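Local coordinates for protein Bacint_00347 (Bacteroides intestinalis DSM 17393, PDB 5MUM) that is a beta-propeller glycoside hydrolase, probably a rhamnosidase that cleaves rhamnose-containing glycans, at residues A289-D294 with P300-V305; L231-S236 with Q310-R315; I304-G309 with Q367-G372; W219-T222 with N228-L231. One frame throughout, in Å; residues are numbered along the deposited sequence.

Contact 1 of 4, residues A289-D294 with P300-V305; sequences ATYWRD and PQYRIV. With EDO (1,2-ethanediol), chain B.
This contact is the antiparallel hairpin of the two middle strands, 286-292 and 301-307, in one four-stranded blade of the beta-propeller. T290 pairs with R303 and W292 with Q301 as hydrogen-bonded pairs. R303 N donates a hydrogen bond to T290 O at 2.8 Å. On the face that carries W292 and R303, the guanidinium lies flat over the indole. The planes are 11° apart, and R303 CZ sits 3.8 Å from the centroid of the five-membered ring of W292, a cation-pi stack. R303 CG lies over the six-membered ring, 3.4 Å from its centroid, as a CH-pi contact. W292 has its CG between backbone N and carbonyl carbon (chi1 68°), which lays the indole across the arginine chain. V305 CG2 reaches the indole edge at CH2.

The other face carries Y291 and Y302. They form an offset edge-to-face pair, the edge of Y291 toward the face of Y302, with planes at 89°. Y302 OH bonds outside the hairpin to A337 O.

Several polar bonds hold the guanidinium in place. R303 NE donates to Q301 O. R303 NH2 donates to W292 O at 2.9 Å. W292 O also takes Q301 N, from the opposite face of its carbonyl plane. Both end nitrogens of R303 form a salt bridge to a single carboxylate oxygen: D294 OD1 is 2.9 Å from R303 NH2 and 3.1 Å from R303 NH1.

Contact 2 of 4, residues L231-S236 with Q310-R315; sequences LCYARS and QMWQNR
W312 drives the outer edge of its six-membered ring onto one face of the Y233 ring. The pair is edge-to-face, with centroids 5.1 Å apart and planes at 69°. Atoms CZ2 and CH2 of the indole do the touching. They land near the CB end of the phenol, where W312 CZ2 is 3.5 Å from Y233 CG. The backbones stay well apart, and only these two side chains bridge the segments. Y233 has CG anti to its backbone N (chi1 178°), which carries the ring out toward the indole.

The polar ends of both rings are held by other groups. R235 grips the phenol oxygen side-on with two nitrogens: its NE is 2.9 Å and its NH2 3.1 Å from Y233 OH. Both bonds lie in the guanidinium plane. H214 ND1 also bonds this hydroxyl, and E261 accepts a hydrogen bond from W312 NE1. These bonds should limit turning of either ring. A serine in place of Y233 would probably leave the indole edge without its aromatic face and R235 without the oxygen it grips.

Strand 228-236 belongs to one four-stranded sheet and strand 312-316 to the next. Such aromatic packing between successive blades is in keeping with a beta-propeller.

Contact 3 of 4, residues I304-G309 with Q367-G372; sequences IVWHDG and QAVGTG
V369 has CG1 between its backbone N and carbonyl carbon (chi1 59°) and CG2 anti to that N, which points both methyls at the W306 indole. W306 CG takes the same position between N and carbonyl carbon (chi1 76°), which lays the indole face under the valine. V369 CG1 sits over the five-membered ring, 3.8 Å from its centroid, in a CH-pi contact. It comes nearest at W306 NE1, 3.5 Å away. The other methyl, V369 CG2, lies above the middle of the whole indole. It also approaches I304 CD1, but I304 has two conformers and this pair is doubtful.

G370 follows the valine. With no side chain in the way, its CA comes to 3.5 Å from W306 CZ2. A glycine in place of W306 would probably open a gap under both V369 methyls and leave G370 CA without its aromatic neighbour.

R315 on the neighbouring strand 312-316 holds the loop by bonds to V369 O and G372 O. Y287 also lies nearly parallel to the indole. The loop joins strands 362-366 and 375-378 of the following sheet. The contact is thus apolar packing between adjacent blades of the beta-propeller.

Contact 4 of 4, residues W219-T222 with N228-L231; sequences WRET and NHDL
H229 is held at both ring nitrogens by carboxylates, E221 across the hairpin and D230 next to it in sequence. The hairpin joins strands 213-220 and 228-236, the middle strands of one beta-propeller blade. H229 NE2 donates to E221 OE2 at 2.6 Å, in the plane of the imidazole. The E221 carboxylate is turned 56° from the ring, and its OE2 is met on the anti side. H229 ND1 donates to D230 OD2 at 2.7 Å, also in the ring plane. Each acid also forms a salt bridge with an arginine, R199 for E221 and R265 for D230.

W219 pairs with H229 by two backbone bonds, and W219 CB lies over one imidazole face, 3.7 Å from the ring centroid. The edge of the indole meets D230 CB. W219 NE1 bonds Y262 OH.

R220 and N228 share the other face of the sheet. R220 CG is anti to its backbone N (chi1 -176°), and the chain stays extended before bending at chi3, which brings NE alongside N228 OD1. The N228 amide nitrogen bonds L272 O and N274. Its oxygen lies in the guanidinium plane, where R220 NE donates to N228 OD1 at 2.8 Å and 171°.

Overall arrangement
Contacts 1 and 4 are equivalent hairpins of middle strands in two different blades. Both are mostly buried, and both add charged or polar side-chain bonds to their backbone pairing. They touch through L231, whose CD1 packs on V305 and T290. Contacts 2 and 3 instead join one blade to another, and apolar or aromatic groups carry them. Contact 2 is partly buried. Contact 3 is buried at V369 but has exposed G370 at its border. Contacts 1 and 3 share I304 and V305, and contacts 2 and 4 share L231. R315 ties strand 312-316 of contact 2 to the loop of contact 3. The blade of contact 1 thus meets a different blade on each flank.

Contact 1 of 4, residues A289-D294 with P300-V305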
# COMPACT_ATOMS: atom_id res chain seq x y z
N ALA A 289 1.33 -6.83 7.77
CA ALA A 289 2.40 -7.66 7.27
C ALA A 289 3.67 -6.80 7.29
O ALA A 289 3.65 -5.67 6.82
CB ALA A 289 2.10 -8.15 5.87
N THR A 290 4.74 -7.35 7.84
CA THR A 290 6.00 -6.66 7.84
C THR A 290 7.14 -7.67 7.99
O THR A 290 6.95 -8.87 7.85
CB THR A 290 6.02 -5.58 8.91
OG1 THR A 290 7.24 -4.82 8.81
CG2 THR A 290 5.82 -6.19 10.31
N TYR A 291 8.34 -7.17 8.26
CA TYR A 291 9.39 -8.07 8.66
C TYR A 291 10.29 -7.39 9.66
O TYR A 291 10.36 -6.16 9.72
CB TYR A 291 10.18 -8.55 7.45
CG TYR A 291 10.87 -7.51 6.61
CD1 TYR A 291 12.03 -6.88 7.04
CD2 TYR A 291 10.38 -7.19 5.34
CE1 TYR A 291 12.69 -5.96 6.24
CE2 TYR A 291 11.04 -6.28 4.52
CZ TYR A 291 12.21 -5.67 4.99
OH TYR A 291 12.86 -4.76 4.22
N TRP A 292 10.96 -8.22 10.44
CA TRP A 292 12.01 -7.78 11.34
C TRP A 292 12.83 -8.98 11.74
O TRP A 292 12.50 -10.12 11.40
CB TRP A 292 11.44 -7.06 12.56
CG TRP A 292 10.68 -7.89 13.52
CD1 TRP A 292 11.19 -8.73 14.46
CD2 TRP A 292 9.26 -7.96 13.64
NE1 TRP A 292 10.19 -9.31 15.16
CE2 TRP A 292 8.98 -8.85 14.69
CE3 TRP A 292 8.21 -7.37 12.95
CZ2 TRP A 292 7.68 -9.18 15.07
CZ3 TRP A 292 6.89 -7.66 13.35
CH2 TRP A 292 6.65 -8.57 14.40
N ARG A 293 13.89 -8.70 12.49
CA ARG A 293 14.85 -9.67 12.90
C ARG A 293 14.77 -9.89 14.42
O ARG A 293 14.69 -8.93 15.18
CB ARG A 293 16.22 -9.11 12.55
CG ARG A 293 17.30 -10.12 12.47
CD ARG A 293 18.52 -9.71 13.22
NE ARG A 293 18.90 -8.34 13.18
CZ ARG A 293 18.84 -7.47 14.19
NH1 ARG A 293 18.35 -7.77 15.44
NH2 ARG A 293 19.31 -6.27 13.96
N ASP A 294 14.78 -11.14 14.85
CA ASP A 294 14.78 -11.47 16.29
C ASP A 294 16.10 -11.03 16.91
O ASP A 294 17.12 -11.03 16.25
CB ASP A 294 14.69 -12.98 16.55
CG ASP A 294 13.33 -13.56 16.27
OD1 ASP A 294 12.35 -12.84 16.07
OD2 ASP A 294 13.25 -14.80 16.24
N PRO A 300 16.50 -11.37 9.02
CA PRO A 300 15.13 -10.83 9.11
C PRO A 300 14.14 -11.84 8.57
O PRO A 300 14.47 -12.59 7.64
CB PRO A 300 15.19 -9.59 8.21
CG PRO A 300 16.67 -9.21 8.26
CD PRO A 300 17.34 -10.52 8.19
N GLN A 301 12.96 -11.86 9.14
CA GLN A 301 11.93 -12.81 8.78
C GLN A 301 10.63 -12.07 8.61
O GLN A 301 10.32 -11.14 9.39
CB GLN A 301 11.74 -13.84 9.88
CG GLN A 301 12.97 -14.62 10.25
CD GLN A 301 13.33 -15.70 9.21
OE1 GLN A 301 12.60 -15.94 8.22
NE2 GLN A 301 14.46 -16.36 9.44
N TYR A 302 9.88 -12.48 7.63
CA TYR A 302 8.54 -11.99 7.43
C TYR A 302 7.64 -12.37 8.59
O TYR A 302 7.76 -13.46 9.17
CB TYR A 302 7.94 -12.55 6.18
CG TYR A 302 8.44 -11.96 4.89
CD1 TYR A 302 8.07 -10.69 4.50
CD2 TYR A 302 9.27 -12.69 4.04
CE1 TYR A 302 8.50 -10.14 3.32
CE2 TYR A 302 9.73 -12.14 2.86
CZ TYR A 302 9.30 -10.89 2.48
OH TYR A 302 9.70 -10.36 1.27
N ARG A 303 6.74 -11.44 8.91
CA ARG A 303 5.87 -11.54 10.06
C ARG A 303 4.46 -11.14 9.70
O ARG A 303 4.23 -10.37 8.75
CB ARG A 303 6.27 -10.57 11.18
CG ARG A 303 7.73 -10.52 11.49
CD ARG A 303 8.19 -11.75 12.23
NE ARG A 303 9.64 -11.68 12.36
CZ ARG A 303 10.33 -12.23 13.34
NH1 ARG A 303 9.73 -12.84 14.35
NH2 ARG A 303 11.64 -12.14 13.32
N ILE A 304 3.54 -11.61 10.53
CA ILE A 304 2.17 -11.19 10.45
C ILE A 304 1.77 -10.84 11.87
O ILE A 304 2.15 -11.53 12.81
CB ILE A 304 1.30 -12.26 9.79
CG1 ILE A 304 -0.06 -11.68 9.45
CG2 ILE A 304 1.20 -13.52 10.63
CD1 ILE A 304 -0.90 -12.69 8.72
N VAL A 305 1.10 -9.71 12.01
CA VAL A 305 0.69 -9.19 13.31
C VAL A 305 -0.79 -8.96 13.15
O VAL A 305 -1.20 -8.33 12.18
CB VAL A 305 1.40 -7.88 13.63
CG1 VAL A 305 0.91 -7.31 14.97
CG2 VAL A 305 2.89 -8.09 13.66
C1 EDO B . 5.11 -2.14 8.88
O1 EDO B . 4.64 -0.92 9.25
C2 EDO B . 6.58 -2.06 9.07
O2 EDO B . 6.97 -2.73 10.24
O HOH W 1 10.59 -15.56 15.56

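Contact 2 of 4, residues L231-S236 with Q310-R315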
# COMPACT_ATOMS: atom_id res chain seq x y z
N LEU A 231 5.02 -1.33 16.36
CA LEU A 231 3.90 -1.30 15.44
C LEU A 231 2.71 -0.87 16.26
O LEU A 231 2.40 -1.51 17.30
CB LEU A 231 3.63 -2.66 14.83
CG LEU A 231 4.09 -2.94 13.44
CD1 LEU A 231 3.78 -4.41 13.19
CD2 LEU A 231 3.41 -2.02 12.43
N CYS A 232 2.10 0.21 15.82
CA CYS A 232 0.95 0.79 16.44
C CYS A 232 -0.25 0.74 15.51
O CYS A 232 -0.10 0.58 14.30
CB CYS A 232 1.25 2.23 16.79
SG CYS A 232 2.68 2.40 17.92
N TYR A 233 -1.42 0.94 16.09
CA TYR A 233 -2.67 0.75 15.41
C TYR A 233 -3.73 1.72 15.86
O TYR A 233 -3.84 2.03 17.06
CB TYR A 233 -3.13 -0.66 15.67
CG TYR A 233 -4.46 -0.99 15.04
CD1 TYR A 233 -4.55 -1.32 13.71
CD2 TYR A 233 -5.65 -0.95 15.80
CE1 TYR A 233 -5.76 -1.61 13.13
CE2 TYR A 233 -6.88 -1.21 15.22
CZ TYR A 233 -6.93 -1.57 13.91
OH TYR A 233 -8.14 -1.88 13.38
N ALA A 234 -4.59 2.08 14.89
CA ALA A 234 -5.80 2.80 15.20
C ALA A 234 -6.82 2.48 14.12
O ALA A 234 -6.46 2.11 12.99
CB ALA A 234 -5.52 4.30 15.25
N ARG A 235 -8.08 2.65 14.47
CA ARG A 235 -9.15 2.53 13.48
C ARG A 235 -10.20 3.60 13.62
O ARG A 235 -10.38 4.15 14.70
CB ARG A 235 -9.80 1.16 13.56
CG ARG A 235 -10.58 0.95 14.84
CD ARG A 235 -11.43 -0.24 14.83
NE ARG A 235 -10.62 -1.42 14.76
CZ ARG A 235 -10.81 -2.56 15.42
NH1 ARG A 235 -11.82 -2.75 16.28
NH2 ARG A 235 -9.94 -3.54 15.20
N SER A 236 -10.91 3.87 12.53
CA SER A 236 -11.99 4.84 12.55
C SER A 236 -13.15 4.27 11.77
O SER A 236 -13.01 3.85 10.60
CB SER A 236 -11.57 6.19 11.94
OG SER A 236 -12.71 7.03 11.75
N GLN A 310 -9.84 -10.25 20.29
CA GLN A 310 -9.48 -10.46 21.66
C GLN A 310 -8.12 -9.90 22.00
O GLN A 310 -7.96 -9.32 23.06
CB GLN A 310 -9.45 -11.97 21.98
CG GLN A 310 -10.82 -12.65 21.92
CD GLN A 310 -11.82 -12.07 22.88
OE1 GLN A 310 -11.54 -11.89 24.07
NE2 GLN A 310 -13.01 -11.75 22.36
N MET A 311 -7.12 -10.12 21.15
CA MET A 311 -5.75 -9.75 21.50
C MET A 311 -4.91 -9.63 20.24
O MET A 311 -5.28 -10.13 19.20
CB MET A 311 -5.11 -10.81 22.40
CG MET A 311 -5.01 -12.18 21.73
SD MET A 311 -4.32 -13.51 22.74
CE MET A 311 -2.58 -13.07 22.69
N TRP A 312 -3.78 -8.96 20.37
CA TRP A 312 -2.79 -8.89 19.32
C TRP A 312 -1.91 -10.13 19.39
O TRP A 312 -1.55 -10.60 20.49
CB TRP A 312 -1.90 -7.67 19.49
CG TRP A 312 -2.57 -6.43 19.16
CD1 TRP A 312 -3.06 -5.50 20.05
CD2 TRP A 312 -2.87 -5.94 17.86
NE1 TRP A 312 -3.66 -4.50 19.38
CE2 TRP A 312 -3.54 -4.72 18.03
CE3 TRP A 312 -2.60 -6.40 16.56
CZ2 TRP A 312 -3.94 -3.93 16.95
CZ3 TRP A 312 -3.02 -5.64 15.49
CH2 TRP A 312 -3.68 -4.41 15.69
N GLN A 313 -1.56 -10.64 18.24
CA GLN A 313 -0.64 -11.75 18.14
C GLN A 313 0.30 -11.44 17.01
O GLN A 313 0.01 -10.58 16.16
CB GLN A 313 -1.41 -13.03 17.82
CG GLN A 313 -2.33 -13.47 18.94
CD GLN A 313 -3.02 -14.77 18.61
OE1 GLN A 313 -4.17 -14.79 18.16
NE2 GLN A 313 -2.28 -15.84 18.69
N ASN A 314 1.43 -12.13 17.01
CA ASN A 314 2.36 -12.06 15.92
C ASN A 314 2.94 -13.45 15.64
O ASN A 314 3.04 -14.28 16.54
CB ASN A 314 3.43 -11.00 16.13
CG ASN A 314 4.40 -11.32 17.25
OD1 ASN A 314 5.44 -11.93 17.03
ND2 ASN A 314 4.08 -10.86 18.45
N ARG A 315 3.29 -13.68 14.39
CA ARG A 315 3.81 -14.95 13.98
C ARG A 315 4.80 -14.74 12.83
O ARG A 315 4.63 -13.87 11.97
CB ARG A 315 2.66 -15.83 13.54
CG ARG A 315 3.06 -17.22 13.16
CD ARG A 315 1.84 -18.02 12.75
NE ARG A 315 2.28 -19.36 12.39
CZ ARG A 315 1.58 -20.26 11.73
NH1 ARG A 315 0.34 -20.04 11.33
NH2 ARG A 315 2.16 -21.43 11.49

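Contact 3 of 4, residues I304-G309 with Q367-G372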
# COMPACT_ATOMS: atom_id res chain seq x y z
N ILE A 304 3.54 -11.61 10.53
CA ILE A 304 2.17 -11.19 10.45
C ILE A 304 1.77 -10.84 11.87
O ILE A 304 2.15 -11.53 12.81
CB ILE A 304 1.30 -12.26 9.79
CG1 ILE A 304 -0.06 -11.68 9.45
CG2 ILE A 304 1.20 -13.52 10.63
CD1 ILE A 304 -0.90 -12.69 8.72
N VAL A 305 1.10 -9.71 12.01
CA VAL A 305 0.69 -9.19 13.31
C VAL A 305 -0.79 -8.96 13.15
O VAL A 305 -1.20 -8.33 12.18
CB VAL A 305 1.40 -7.88 13.63
CG1 VAL A 305 0.91 -7.31 14.97
CG2 VAL A 305 2.89 -8.09 13.66
N TRP A 306 -1.60 -9.50 14.04
CA TRP A 306 -3.05 -9.37 13.84
C TRP A 306 -3.78 -9.32 15.16
O TRP A 306 -3.25 -9.72 16.19
CB TRP A 306 -3.60 -10.48 12.93
CG TRP A 306 -3.73 -11.83 13.59
CD1 TRP A 306 -4.89 -12.43 13.98
CD2 TRP A 306 -2.67 -12.77 13.91
NE1 TRP A 306 -4.63 -13.66 14.52
CE2 TRP A 306 -3.29 -13.89 14.50
CE3 TRP A 306 -1.29 -12.77 13.74
CZ2 TRP A 306 -2.56 -15.01 14.92
CZ3 TRP A 306 -0.56 -13.88 14.15
CH2 TRP A 306 -1.19 -14.96 14.77
N HIS A 307 -4.98 -8.75 15.11
CA HIS A 307 -5.84 -8.67 16.24
C HIS A 307 -7.10 -9.39 15.88
O HIS A 307 -7.78 -9.02 14.94
CB HIS A 307 -6.12 -7.23 16.63
CG HIS A 307 -6.77 -7.07 17.96
ND1 HIS A 307 -8.14 -7.18 18.14
CD2 HIS A 307 -6.26 -6.72 19.16
CE1 HIS A 307 -8.42 -6.95 19.42
NE2 HIS A 307 -7.30 -6.64 20.05
N ASP A 308 -7.41 -10.42 16.65
CA ASP A 308 -8.55 -11.32 16.38
C ASP A 308 -9.84 -10.95 17.09
O ASP A 308 -10.75 -11.74 17.13
CB ASP A 308 -8.10 -12.75 16.77
CG ASP A 308 -7.90 -12.92 18.27
OD1 ASP A 308 -7.89 -11.93 19.05
OD2 ASP A 308 -7.75 -14.07 18.70
N GLY A 309 -9.95 -9.76 17.63
CA GLY A 309 -11.07 -9.36 18.42
C GLY A 309 -10.84 -9.46 19.91
O GLY A 309 -11.54 -8.81 20.69
N GLN A 367 -4.04 -21.79 6.00
CA GLN A 367 -5.47 -22.00 6.22
C GLN A 367 -5.95 -21.24 7.43
O GLN A 367 -7.08 -20.79 7.47
CB GLN A 367 -5.76 -23.51 6.42
N ALA A 368 -5.09 -21.11 8.43
CA ALA A 368 -5.40 -20.42 9.67
C ALA A 368 -4.17 -19.63 10.05
O ALA A 368 -3.10 -20.20 10.24
CB ALA A 368 -5.76 -21.44 10.75
N VAL A 369 -4.33 -18.32 10.18
CA VAL A 369 -3.19 -17.41 10.40
C VAL A 369 -2.31 -17.79 11.59
O VAL A 369 -1.07 -17.82 11.46
CB VAL A 369 -3.65 -15.93 10.54
CG1 VAL A 369 -4.62 -15.73 11.69
CG2 VAL A 369 -2.44 -14.99 10.69
N GLY A 370 -2.95 -18.10 12.71
CA GLY A 370 -2.24 -18.36 13.94
C GLY A 370 -1.75 -19.79 14.06
O GLY A 370 -0.69 -20.03 14.67
N THR A 371 -2.51 -20.74 13.51
CA THR A 371 -2.30 -22.14 13.81
C THR A 371 -2.00 -23.05 12.64
O THR A 371 -1.59 -24.19 12.86
CB THR A 371 -3.54 -22.71 14.52
OG1 THR A 371 -4.66 -22.58 13.65
N GLY A 372 -2.21 -22.59 11.41
CA GLY A 372 -2.05 -23.46 10.24
C GLY A 372 -0.60 -23.45 9.79
O GLY A 372 0.11 -22.45 9.99

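Contact 4 of 4, residues W219-T222 with N228-L231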
# COMPACT_ATOMS: atom_id res chain seq x y z
N TRP A 219 7.20 3.76 14.45
CA TRP A 219 7.91 4.95 14.81
C TRP A 219 9.33 4.86 14.31
O TRP A 219 9.85 3.76 14.05
CB TRP A 219 7.95 5.11 16.32
CG TRP A 219 6.66 5.28 17.02
CD1 TRP A 219 6.14 4.41 17.95
CD2 TRP A 219 5.76 6.40 16.99
NE1 TRP A 219 5.00 4.88 18.44
CE2 TRP A 219 4.71 6.09 17.88
CE3 TRP A 219 5.71 7.59 16.27
CZ2 TRP A 219 3.62 6.97 18.11
CZ3 TRP A 219 4.60 8.45 16.47
CH2 TRP A 219 3.58 8.13 17.39
N ARG A 220 9.98 6.01 14.23
CA ARG A 220 11.43 6.06 13.96
C ARG A 220 12.01 7.17 14.78
O ARG A 220 11.55 8.33 14.65
CB ARG A 220 11.71 6.25 12.49
CG ARG A 220 13.19 6.23 12.17
CD ARG A 220 13.50 6.65 10.77
NE ARG A 220 13.11 5.66 9.79
CZ ARG A 220 13.39 5.73 8.50
NH1 ARG A 220 14.11 6.74 8.02
NH2 ARG A 220 12.96 4.77 7.68
N GLU A 221 12.96 6.84 15.66
CA GLU A 221 13.41 7.82 16.62
C GLU A 221 14.26 8.90 16.00
O GLU A 221 14.10 10.07 16.36
CB GLU A 221 14.18 7.21 17.82
CG GLU A 221 13.32 6.64 18.92
CD GLU A 221 12.10 7.46 19.29
OE1 GLU A 221 12.24 8.44 20.05
OE2 GLU A 221 10.98 7.06 18.88
N THR A 222 15.12 8.54 15.06
CA THR A 222 16.02 9.52 14.45
C THR A 222 15.69 9.55 12.96
O THR A 222 14.62 9.07 12.55
CB THR A 222 17.49 9.15 14.70
OG1 THR A 222 17.86 8.03 13.86
CG2 THR A 222 17.71 8.91 16.20
N ASN A 228 13.84 2.65 13.46
CA ASN A 228 12.44 2.17 13.38
C ASN A 228 12.17 1.31 14.62
O ASN A 228 12.98 0.43 14.96
CB ASN A 228 12.18 1.31 12.13
CG ASN A 228 12.05 2.11 10.84
OD1 ASN A 228 11.90 3.34 10.83
ND2 ASN A 228 12.07 1.39 9.72
N HIS A 229 11.00 1.49 15.23
CA HIS A 229 10.56 0.61 16.29
C HIS A 229 9.05 0.60 16.43
O HIS A 229 8.39 1.61 16.17
CB HIS A 229 11.14 1.02 17.64
CG HIS A 229 10.79 2.41 18.07
ND1 HIS A 229 9.80 2.67 18.99
CD2 HIS A 229 11.29 3.61 17.72
CE1 HIS A 229 9.70 3.98 19.17
NE2 HIS A 229 10.63 4.57 18.45
N ASP A 230 8.55 -0.56 16.83
CA ASP A 230 7.17 -0.80 17.22
C ASP A 230 6.19 -0.77 16.08
O ASP A 230 6.49 -0.29 14.97
CB ASP A 230 6.74 0.18 18.31
CG ASP A 230 7.60 0.08 19.54
OD1 ASP A 230 7.98 -1.05 19.89
OD2 ASP A 230 7.89 1.12 20.16
N LEU A 231 5.02 -1.33 16.36
CA LEU A 231 3.90 -1.30 15.44
C LEU A 231 2.71 -0.87 16.26
O LEU A 231 2.40 -1.51 17.30
CB LEU A 231 3.63 -2.66 14.83
CG LEU A 231 4.09 -2.94 13.44
CD1 LEU A 231 3.78 -4.41 13.19
CD2 LEU A 231 3.41 -2.02 12.43